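Local coordinates for probable quinone reductase Qor (NADPH:quinone reductase) (Zeta-crystallin homolog protein) (Mycobacterium tuberculosis, PDB 4RVU) that binds NADPH and probably catalyses the transfer of electrons from this cofactor to quinone substrates, at residues F204-R209 against A231-L236; T163-T167 against D188-D192; P25-P29 against E102-A106; E121-A126 against V301-R306. The contacts are given in a common frame with arbitrary orientation. Numbering follows the deposited sequence.

Contact 1. Residues F204-R209 against A231-L236; sequences FAGRVR and ASLASL
Two helices of the Rossmann-type nucleotide-binding domain meet here, the middle of helix 201-212 against the C-terminal end of helix 229-234. Residues 204-209 are regular alpha-helix. In the partner, Ala231 to Leu233 are helical, Ser235 has backbone angles near -95/0, and Leu236 is extended. The backbones come nearest at Ala205 and Ser235, whose CA atoms are 4.6 Å apart, a spacing that small residues permit. The CB of Ala205 lies 3.7 Å from CB of Ala234 and 3.3 Å from its carbonyl O. Phe204 is a t rotamer with chi2 near 87°, which sets CD2 3.6 Å from CB of Ala231, while OG of Ser235 lies at the ring edge, 3.8 Å from the same CD2. Ser235 takes the m rotamer and turns its hydroxyl back into its own helix, donating a 2.6 Å hydrogen bond from OG to O of Ala231; Val208, rotamer t, rests CG2 3.8 Å from that OG. Val208 and Phe204 also touch Leu195 of strand 193-195. Arg209 starts sideways at chi1 m, then extends its guanidinium across the end of the other helix, where NH1 also bonds to O of Gly214. A water joins NE of Arg209 to O of Ala234, 2.9 Å from each, and NH2 of Arg209 donates to two carbonyls: O of Ala234 at 3.1 Å and O of Leu236 at 2.9 Å.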
# COMPACT_ATOMS: atom_id res chain seq x y z
N PHE A 204 -21.83 -3.40 6.28
CA PHE A 204 -21.38 -3.94 5.00
C PHE A 204 -20.22 -4.91 5.17
O PHE A 204 -20.21 -5.99 4.60
CB PHE A 204 -20.99 -2.79 4.07
CG PHE A 204 -20.52 -3.24 2.71
CD1 PHE A 204 -21.44 -3.46 1.69
CD2 PHE A 204 -19.17 -3.42 2.45
CE1 PHE A 204 -21.01 -3.86 0.43
CE2 PHE A 204 -18.74 -3.82 1.19
CZ PHE A 204 -19.66 -4.05 0.18
N ALA A 205 -19.23 -4.53 5.98
CA ALA A 205 -18.10 -5.42 6.23
C ALA A 205 -18.55 -6.77 6.81
O ALA A 205 -18.00 -7.81 6.48
CB ALA A 205 -17.06 -4.76 7.14
N GLY A 206 -19.55 -6.73 7.69
CA GLY A 206 -20.14 -7.97 8.19
C GLY A 206 -20.68 -8.87 7.08
O GLY A 206 -20.47 -10.09 7.12
N ARG A 207 -21.35 -8.28 6.09
CA ARG A 207 -21.86 -9.06 4.95
C ARG A 207 -20.70 -9.77 4.26
O ARG A 207 -20.72 -10.99 4.04
CB ARG A 207 -22.56 -8.15 3.94
CG ARG A 207 -23.33 -7.00 4.54
CD ARG A 207 -24.60 -7.47 5.23
NE ARG A 207 -25.75 -7.36 4.34
CZ ARG A 207 -26.15 -8.33 3.51
NH1 ARG A 207 -25.47 -9.47 3.46
NH2 ARG A 207 -27.21 -8.15 2.74
N VAL A 208 -19.67 -8.99 3.93
CA VAL A 208 -18.46 -9.53 3.31
C VAL A 208 -17.79 -10.60 4.17
O VAL A 208 -17.38 -11.64 3.65
CB VAL A 208 -17.46 -8.39 2.99
CG1 VAL A 208 -16.17 -8.95 2.39
CG2 VAL A 208 -18.11 -7.38 2.05
N ARG A 209 -17.69 -10.36 5.48
CA ARG A 209 -17.14 -11.37 6.39
C ARG A 209 -17.99 -12.64 6.37
O ARG A 209 -17.44 -13.75 6.32
CB ARG A 209 -17.03 -10.83 7.83
CG ARG A 209 -16.17 -9.57 7.97
CD ARG A 209 -14.82 -9.79 8.63
NE ARG A 209 -13.99 -8.59 8.51
CZ ARG A 209 -12.72 -8.59 8.13
NH1 ARG A 209 -12.10 -9.73 7.86
NH2 ARG A 209 -12.06 -7.45 8.03
N ALA A 231 -16.08 1.26 4.03
CA ALA A 231 -16.53 -0.11 3.92
C ALA A 231 -15.48 -1.02 3.28
O ALA A 231 -15.28 -2.15 3.73
CB ALA A 231 -17.84 -0.18 3.14
N SER A 232 -14.82 -0.53 2.23
CA SER A 232 -13.74 -1.28 1.60
C SER A 232 -12.64 -1.60 2.61
O SER A 232 -12.20 -2.75 2.73
CB SER A 232 -13.12 -0.47 0.46
OG SER A 232 -14.05 -0.29 -0.59
N LEU A 233 -12.21 -0.58 3.33
CA LEU A 233 -11.15 -0.75 4.32
C LEU A 233 -11.55 -1.77 5.39
O LEU A 233 -10.74 -2.61 5.80
CB LEU A 233 -10.78 0.60 4.94
CG LEU A 233 -9.67 0.57 6.00
CD1 LEU A 233 -8.39 0.06 5.37
CD2 LEU A 233 -9.43 1.94 6.61
N ALA A 234 -12.80 -1.71 5.83
CA ALA A 234 -13.31 -2.61 6.87
C ALA A 234 -13.53 -4.06 6.41
O ALA A 234 -13.75 -4.95 7.23
CB ALA A 234 -14.59 -2.06 7.48
N SER A 235 -13.50 -4.29 5.09
CA SER A 235 -13.78 -5.61 4.55
C SER A 235 -12.56 -6.49 4.27
O SER A 235 -12.71 -7.63 3.83
CB SER A 235 -14.62 -5.49 3.27
OG SER A 235 -15.79 -4.74 3.51
N LEU A 236 -11.36 -5.97 4.54
CA LEU A 236 -10.13 -6.64 4.13
C LEU A 236 -9.63 -7.77 5.03
O LEU A 236 -9.75 -7.72 6.26
CB LEU A 236 -9.00 -5.63 4.00
CG LEU A 236 -9.07 -4.77 2.74
CD1 LEU A 236 -8.24 -3.52 2.93
CD2 LEU A 236 -8.55 -5.57 1.55
O HOH W 1 -14.95 -6.14 9.64

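Contact 2. Residues T163-T167 against D188-D192; sequences TQWAT and DAGAD
Helix 157-168 contributes one regular turn, Thr163 to Thr167, and packs against the turn that ends helix 180-188 and leads into strand 193-195. Asp188 is still helical and makes no contact with the other segment. Ala189 (phi/psi -75/-14) is the centre of the interface: its CA is 5.2 Å from CA of Gln164, its CB is 3.9 Å from both CG of Gln164 and CG2 of Thr163, and its carbonyl O receives a CA-H...O contact from CA of Gln164 at 3.4 Å. Gly190 follows at 118/0, the positive-phi residue of a Schellman motif. Glycine is required by those angles, and a CB here would also collide with OG1 of Thr167; instead, OG1 of Thr167 lies 3.4 Å from O of Gly190. That hydroxyl, on an m rotamer, donates to O of Thr163 at 2.7 Å. Ala191 then becomes extended (-59/133), its N 3.4 Å from CG2 of Thr163, whose m rotamer sends the methyl to the turn while OG1 bonds to O of Gly159. Asp192 leads away and forms a salt bridge with Arg172. This is packing between consecutive helices of a Rossmann-type beta-alpha-beta-alpha-beta unit: Thr163 and Ala191 both rest on strand 172-176, Gln164 bonds to N of Thr300 beyond the helix, and Trp165 faces helices 120-140 and 280-295.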
# COMPACT_ATOMS: atom_id res chain seq x y z
N THR A 163 -14.34 -8.27 -13.19
CA THR A 163 -15.12 -9.41 -12.71
C THR A 163 -14.88 -10.63 -13.59
O THR A 163 -14.54 -11.71 -13.09
CB THR A 163 -16.60 -9.05 -12.64
OG1 THR A 163 -16.76 -7.99 -11.70
CG2 THR A 163 -17.44 -10.25 -12.21
N GLN A 164 -14.99 -10.44 -14.91
CA GLN A 164 -14.76 -11.53 -15.84
C GLN A 164 -13.35 -12.07 -15.74
O GLN A 164 -13.15 -13.29 -15.70
CB GLN A 164 -15.02 -11.07 -17.26
CG GLN A 164 -16.45 -10.68 -17.55
CD GLN A 164 -16.61 -10.22 -18.98
OE1 GLN A 164 -16.68 -11.03 -19.90
NE2 GLN A 164 -16.63 -8.90 -19.17
N TRP A 165 -12.38 -11.17 -15.72
CA TRP A 165 -10.98 -11.56 -15.80
C TRP A 165 -10.56 -12.28 -14.52
O TRP A 165 -9.93 -13.34 -14.58
CB TRP A 165 -10.09 -10.34 -16.04
CG TRP A 165 -8.84 -10.66 -16.79
CD1 TRP A 165 -8.24 -11.88 -16.91
CD2 TRP A 165 -8.05 -9.74 -17.57
NE1 TRP A 165 -7.11 -11.78 -17.70
CE2 TRP A 165 -6.98 -10.48 -18.12
CE3 TRP A 165 -8.15 -8.38 -17.84
CZ2 TRP A 165 -6.02 -9.89 -18.95
CZ3 TRP A 165 -7.19 -7.79 -18.66
CH2 TRP A 165 -6.14 -8.55 -19.20
N ALA A 166 -10.93 -11.71 -13.37
CA ALA A 166 -10.66 -12.36 -12.09
C ALA A 166 -11.33 -13.74 -12.01
O ALA A 166 -10.70 -14.71 -11.59
CB ALA A 166 -11.12 -11.46 -10.92
N THR A 167 -12.58 -13.83 -12.43
CA THR A 167 -13.30 -15.11 -12.44
C THR A 167 -12.56 -16.14 -13.29
O THR A 167 -12.39 -17.29 -12.88
CB THR A 167 -14.72 -14.94 -12.95
OG1 THR A 167 -15.43 -14.07 -12.04
CG2 THR A 167 -15.44 -16.28 -13.02
N ASP A 188 -23.85 -12.32 -14.58
CA ASP A 188 -23.48 -12.85 -15.89
C ASP A 188 -21.98 -12.72 -16.16
O ASP A 188 -21.38 -13.56 -16.85
CB ASP A 188 -24.24 -12.13 -17.01
CG ASP A 188 -25.72 -12.44 -17.00
OD1 ASP A 188 -26.15 -13.33 -16.22
OD2 ASP A 188 -26.45 -11.79 -17.77
N ALA A 189 -21.38 -11.67 -15.60
CA ALA A 189 -19.94 -11.44 -15.73
C ALA A 189 -19.12 -12.37 -14.84
O ALA A 189 -17.90 -12.48 -14.98
CB ALA A 189 -19.61 -10.00 -15.41
N GLY A 190 -19.79 -13.03 -13.91
CA GLY A 190 -19.13 -14.03 -13.08
C GLY A 190 -19.11 -13.74 -11.59
O GLY A 190 -18.56 -14.53 -10.82
N ALA A 191 -19.70 -12.62 -11.19
CA ALA A 191 -19.73 -12.25 -9.77
C ALA A 191 -20.43 -13.35 -9.00
O ALA A 191 -21.49 -13.83 -9.42
CB ALA A 191 -20.42 -10.92 -9.55
N ASP A 192 -19.83 -13.79 -7.90
CA ASP A 192 -20.39 -14.89 -7.13
C ASP A 192 -21.53 -14.38 -6.26
O ASP A 192 -22.54 -15.06 -6.06
CB ASP A 192 -19.32 -15.59 -6.31
CG ASP A 192 -19.81 -16.90 -5.73
OD1 ASP A 192 -20.26 -17.76 -6.52
OD2 ASP A 192 -19.77 -17.06 -4.49

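Contact 3. Residues P25-P29 against E102-A106; sequences PQPQP and EFCTA
Phe103, Pro27 and Thr105 bury the most surface where the extended segment 25-29 runs over strand 103-107. The touching parts travel in nearly the same direction, 23° apart, but CA separations of 6.4 Å for Gln26 and Phe103, 6.4 Å for Pro27 and Cys104, and 5.7 Å for Pro29 and Thr105 are bridged by side chains, with no hydrogen bond across. Pro27 (phi/psi -73/161, C-gamma endo) points its ring at the strand: CD lies 3.8 Å from CB of Phe103, CG 3.7 Å from O of Phe103, and CG also 4.1 Å from CA of Cys104. Phe103 is an extended residue with an m rotamer and chi2 near 85°. Over one face of its ring comes the amide of Gln26, a t,t side chain whose OE1 sits 3.5 Å from CE1 of Phe103. The strand is part of the GroES-like domain of this medium-chain dehydrogenase/reductase fold, pairing with antiparallel strand 33-38 through backbone bonds such as Cys104 to Ile36; the proline-rich segment is the connection that leads into strand 33-38. Cys104 directs its CB away from that connection, and the next residue, Thr105, comes back toward it as a p rotamer. Its CG2 lies 3.8 Å from CA of Pro29, 4.0 Å from O of Gln28 and 4.3 Å from CB of Pro27. Met5 of strand 5-10 touches both Pro27 and Phe103.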
# COMPACT_ATOMS: atom_id res chain seq x y z
N PRO A 25 -9.43 22.76 -36.90
CA PRO A 25 -8.58 22.24 -37.97
C PRO A 25 -8.15 20.82 -37.63
O PRO A 25 -8.00 20.49 -36.45
CB PRO A 25 -7.36 23.17 -37.94
CG PRO A 25 -7.84 24.42 -37.25
CD PRO A 25 -8.84 23.94 -36.24
N GLN A 26 -7.98 19.98 -38.64
CA GLN A 26 -7.46 18.63 -38.46
C GLN A 26 -6.05 18.72 -37.90
O GLN A 26 -5.21 19.47 -38.41
CB GLN A 26 -7.48 17.91 -39.81
CG GLN A 26 -6.80 16.55 -39.84
CD GLN A 26 -7.08 15.81 -41.12
OE1 GLN A 26 -8.23 15.73 -41.57
NE2 GLN A 26 -6.03 15.26 -41.74
N PRO A 27 -5.76 17.97 -36.82
CA PRO A 27 -4.43 18.09 -36.20
C PRO A 27 -3.35 17.43 -37.04
O PRO A 27 -3.65 16.60 -37.90
CB PRO A 27 -4.59 17.34 -34.87
CG PRO A 27 -5.67 16.34 -35.13
CD PRO A 27 -6.60 16.96 -36.15
N GLN A 28 -2.11 17.81 -36.78
CA GLN A 28 -0.96 17.20 -37.43
C GLN A 28 -0.14 16.46 -36.38
O GLN A 28 0.17 17.01 -35.33
CB GLN A 28 -0.09 18.28 -38.09
CG GLN A 28 -0.83 19.14 -39.10
CD GLN A 28 0.10 19.99 -39.95
OE1 GLN A 28 0.93 20.74 -39.42
NE2 GLN A 28 -0.02 19.87 -41.26
N PRO A 29 0.21 15.20 -36.67
CA PRO A 29 1.01 14.40 -35.73
C PRO A 29 2.43 14.96 -35.56
O PRO A 29 3.08 15.33 -36.55
CB PRO A 29 1.05 13.02 -36.39
CG PRO A 29 0.83 13.28 -37.86
CD PRO A 29 -0.10 14.46 -37.91
N GLU A 102 -13.00 13.89 -34.90
CA GLU A 102 -12.92 13.00 -36.04
C GLU A 102 -11.50 12.50 -36.25
O GLU A 102 -11.28 11.40 -36.77
CB GLU A 102 -13.40 13.70 -37.30
CG GLU A 102 -14.89 13.91 -37.33
CD GLU A 102 -15.35 14.54 -38.61
OE1 GLU A 102 -15.27 15.78 -38.71
OE2 GLU A 102 -15.77 13.79 -39.52
N PHE A 103 -10.53 13.32 -35.82
CA PHE A 103 -9.11 13.00 -35.94
C PHE A 103 -8.40 13.43 -34.67
O PHE A 103 -8.71 14.49 -34.10
CB PHE A 103 -8.48 13.76 -37.12
CG PHE A 103 -9.04 13.38 -38.46
CD1 PHE A 103 -10.19 13.99 -38.95
CD2 PHE A 103 -8.39 12.43 -39.25
CE1 PHE A 103 -10.69 13.65 -40.20
CE2 PHE A 103 -8.89 12.09 -40.51
CZ PHE A 103 -10.04 12.70 -40.97
N CYS A 104 -7.45 12.62 -34.21
CA CYS A 104 -6.63 12.99 -33.06
C CYS A 104 -5.24 12.39 -33.21
O CYS A 104 -4.98 11.64 -34.15
CB CYS A 104 -7.27 12.51 -31.75
SG CYS A 104 -7.26 10.70 -31.52
N THR A 105 -4.35 12.73 -32.28
CA THR A 105 -3.00 12.19 -32.30
C THR A 105 -2.80 11.29 -31.10
O THR A 105 -3.45 11.46 -30.07
CB THR A 105 -1.95 13.31 -32.22
OG1 THR A 105 -2.14 14.05 -31.01
CG2 THR A 105 -2.06 14.24 -33.43
N ALA A 106 -1.88 10.33 -31.22
CA ALA A 106 -1.50 9.49 -30.09
C ALA A 106 -0.05 9.04 -30.24
O ALA A 106 0.41 8.84 -31.37
CB ALA A 106 -2.44 8.29 -29.95

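Contact 4. Residues E121-A126 against V301-R306; sequences EVAASA and VAVGGR
Helix 120-140 crosses the approach to strand 303-308 almost at a right angle: the axes of 121-126 and 303-306 make 103° and pass 8.9 Å apart. The helix segment begins regular and departs from ideal helix angles at Ala126 (-104/-36); Val301 and Val303 are extended. Nearest CA pairs are Val122 with Val303 and Ala126 with Val301, each 6.1 Å apart. Alternation along the extended chain aims Val301 and Val303 at the helix and Ala302 away. Val303, a t rotamer, is a bump seated among Glu121, Val122 and Ser125: its CG2 lies 3.9 Å from CB of Glu121, 4.1 Å from CG2 of Val122 and 3.7 Å from OG of Ser125. Val301, also t, fits the next hollow, with CG1 3.7 Å from CB of Ser125 and CG2 3.8 Å from CB of Ala126, while CG1 of Val122 (rotamer t) packs 3.7 Å from O of Val301. The small side chains of Ser125 and Ala126 make that hollow, and Ser125, rotamer m, folds OG back to O of Glu121 at 2.9 Å. At the edge, the long m,t,t side chain of Arg306 swings in to form a salt bridge with Glu121: NE to OE2 2.8 Å, NH2 to OE1 3.1 Å, and a weak NE to OE1 bond of 3.2 Å. Strand 327-331, parallel partner of 303-308, adds Val329 beside Ser125 and Val303, and Cys68 of strand 67-74 touches the helix at Ala123 and Ala124.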
# COMPACT_ATOMS: atom_id res chain seq x y z
N GLU A 121 -15.58 -0.49 -32.28
CA GLU A 121 -16.40 -0.17 -31.10
C GLU A 121 -15.96 -0.97 -29.88
O GLU A 121 -15.86 -0.42 -28.77
CB GLU A 121 -17.87 -0.50 -31.35
CG GLU A 121 -18.64 0.51 -32.15
CD GLU A 121 -20.10 0.13 -32.24
OE1 GLU A 121 -20.41 -1.07 -32.03
OE2 GLU A 121 -20.93 1.01 -32.53
N VAL A 122 -15.73 -2.26 -30.06
CA VAL A 122 -15.26 -3.10 -28.95
C VAL A 122 -13.87 -2.66 -28.49
O VAL A 122 -13.62 -2.55 -27.30
CB VAL A 122 -15.29 -4.60 -29.31
CG1 VAL A 122 -14.56 -5.41 -28.26
CG2 VAL A 122 -16.74 -5.07 -29.42
N ALA A 123 -12.97 -2.37 -29.43
CA ALA A 123 -11.63 -1.89 -29.07
C ALA A 123 -11.68 -0.61 -28.23
O ALA A 123 -10.94 -0.46 -27.25
CB ALA A 123 -10.79 -1.67 -30.33
N ALA A 124 -12.56 0.32 -28.59
CA ALA A 124 -12.67 1.59 -27.85
C ALA A 124 -13.47 1.43 -26.58
O ALA A 124 -13.53 2.34 -25.74
CB ALA A 124 -13.29 2.69 -28.73
N SER A 125 -14.09 0.26 -26.44
CA SER A 125 -14.75 -0.10 -25.19
C SER A 125 -13.76 -0.76 -24.24
O SER A 125 -13.93 -0.72 -23.03
CB SER A 125 -15.89 -1.09 -25.46
OG SER A 125 -17.00 -0.46 -26.07
N ALA A 126 -12.72 -1.36 -24.81
CA ALA A 126 -11.90 -2.32 -24.08
C ALA A 126 -10.54 -1.81 -23.61
O ALA A 126 -10.08 -2.21 -22.54
CB ALA A 126 -11.70 -3.58 -24.92
N VAL A 301 -15.88 -8.04 -23.87
CA VAL A 301 -16.17 -6.63 -23.62
C VAL A 301 -17.33 -6.19 -24.48
O VAL A 301 -17.19 -6.07 -25.70
CB VAL A 301 -14.96 -5.74 -23.90
CG1 VAL A 301 -15.30 -4.28 -23.62
CG2 VAL A 301 -13.77 -6.18 -23.04
N ALA A 302 -18.48 -5.98 -23.86
CA ALA A 302 -19.68 -5.59 -24.60
C ALA A 302 -19.66 -4.08 -24.80
O ALA A 302 -19.06 -3.35 -24.01
CB ALA A 302 -20.93 -6.01 -23.86
N VAL A 303 -20.31 -3.60 -25.86
CA VAL A 303 -20.49 -2.16 -26.01
C VAL A 303 -21.76 -1.78 -25.25
O VAL A 303 -22.87 -2.07 -25.71
CB VAL A 303 -20.63 -1.76 -27.49
CG1 VAL A 303 -20.77 -0.24 -27.61
CG2 VAL A 303 -19.41 -2.24 -28.27
N GLY A 304 -21.60 -1.15 -24.09
CA GLY A 304 -22.73 -0.91 -23.19
C GLY A 304 -23.63 0.26 -23.56
O GLY A 304 -24.78 0.34 -23.13
N GLY A 305 -23.11 1.18 -24.36
CA GLY A 305 -23.93 2.30 -24.80
C GLY A 305 -23.22 3.04 -25.90
O GLY A 305 -21.99 3.05 -25.95
N ARG A 306 -24.00 3.67 -26.78
CA ARG A 306 -23.46 4.40 -27.93
C ARG A 306 -24.12 5.76 -28.03
O ARG A 306 -25.33 5.89 -27.84
CB ARG A 306 -23.76 3.64 -29.22
CG ARG A 306 -23.17 2.26 -29.30
CD ARG A 306 -23.64 1.56 -30.56
NE ARG A 306 -23.01 0.26 -30.74
CZ ARG A 306 -23.46 -0.87 -30.19
NH1 ARG A 306 -24.55 -0.84 -29.41
NH2 ARG A 306 -22.83 -2.02 -30.40

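Contacts 1 and 2 belong to the Rossmann-type domain, with centres about 19 Å apart; contact 3 lies in the GroES-like part, its centre about 46 Å from that of contact 1. Contact 4 comes between, with centres about 17 Å from contact 2 and 22 Å from contact 3. Contacts 3 and 4 reach the same mixed sheet, and both 1 and 2 fall within the chain that runs from 126 to 301. Side chains of Thr163 in contact 2 and Val301 in contact 4 each lie about 10 Å from bound NADPH, and that of Phe204 in contact 1 about 11 Å; contact 3 is away from the cofactor site.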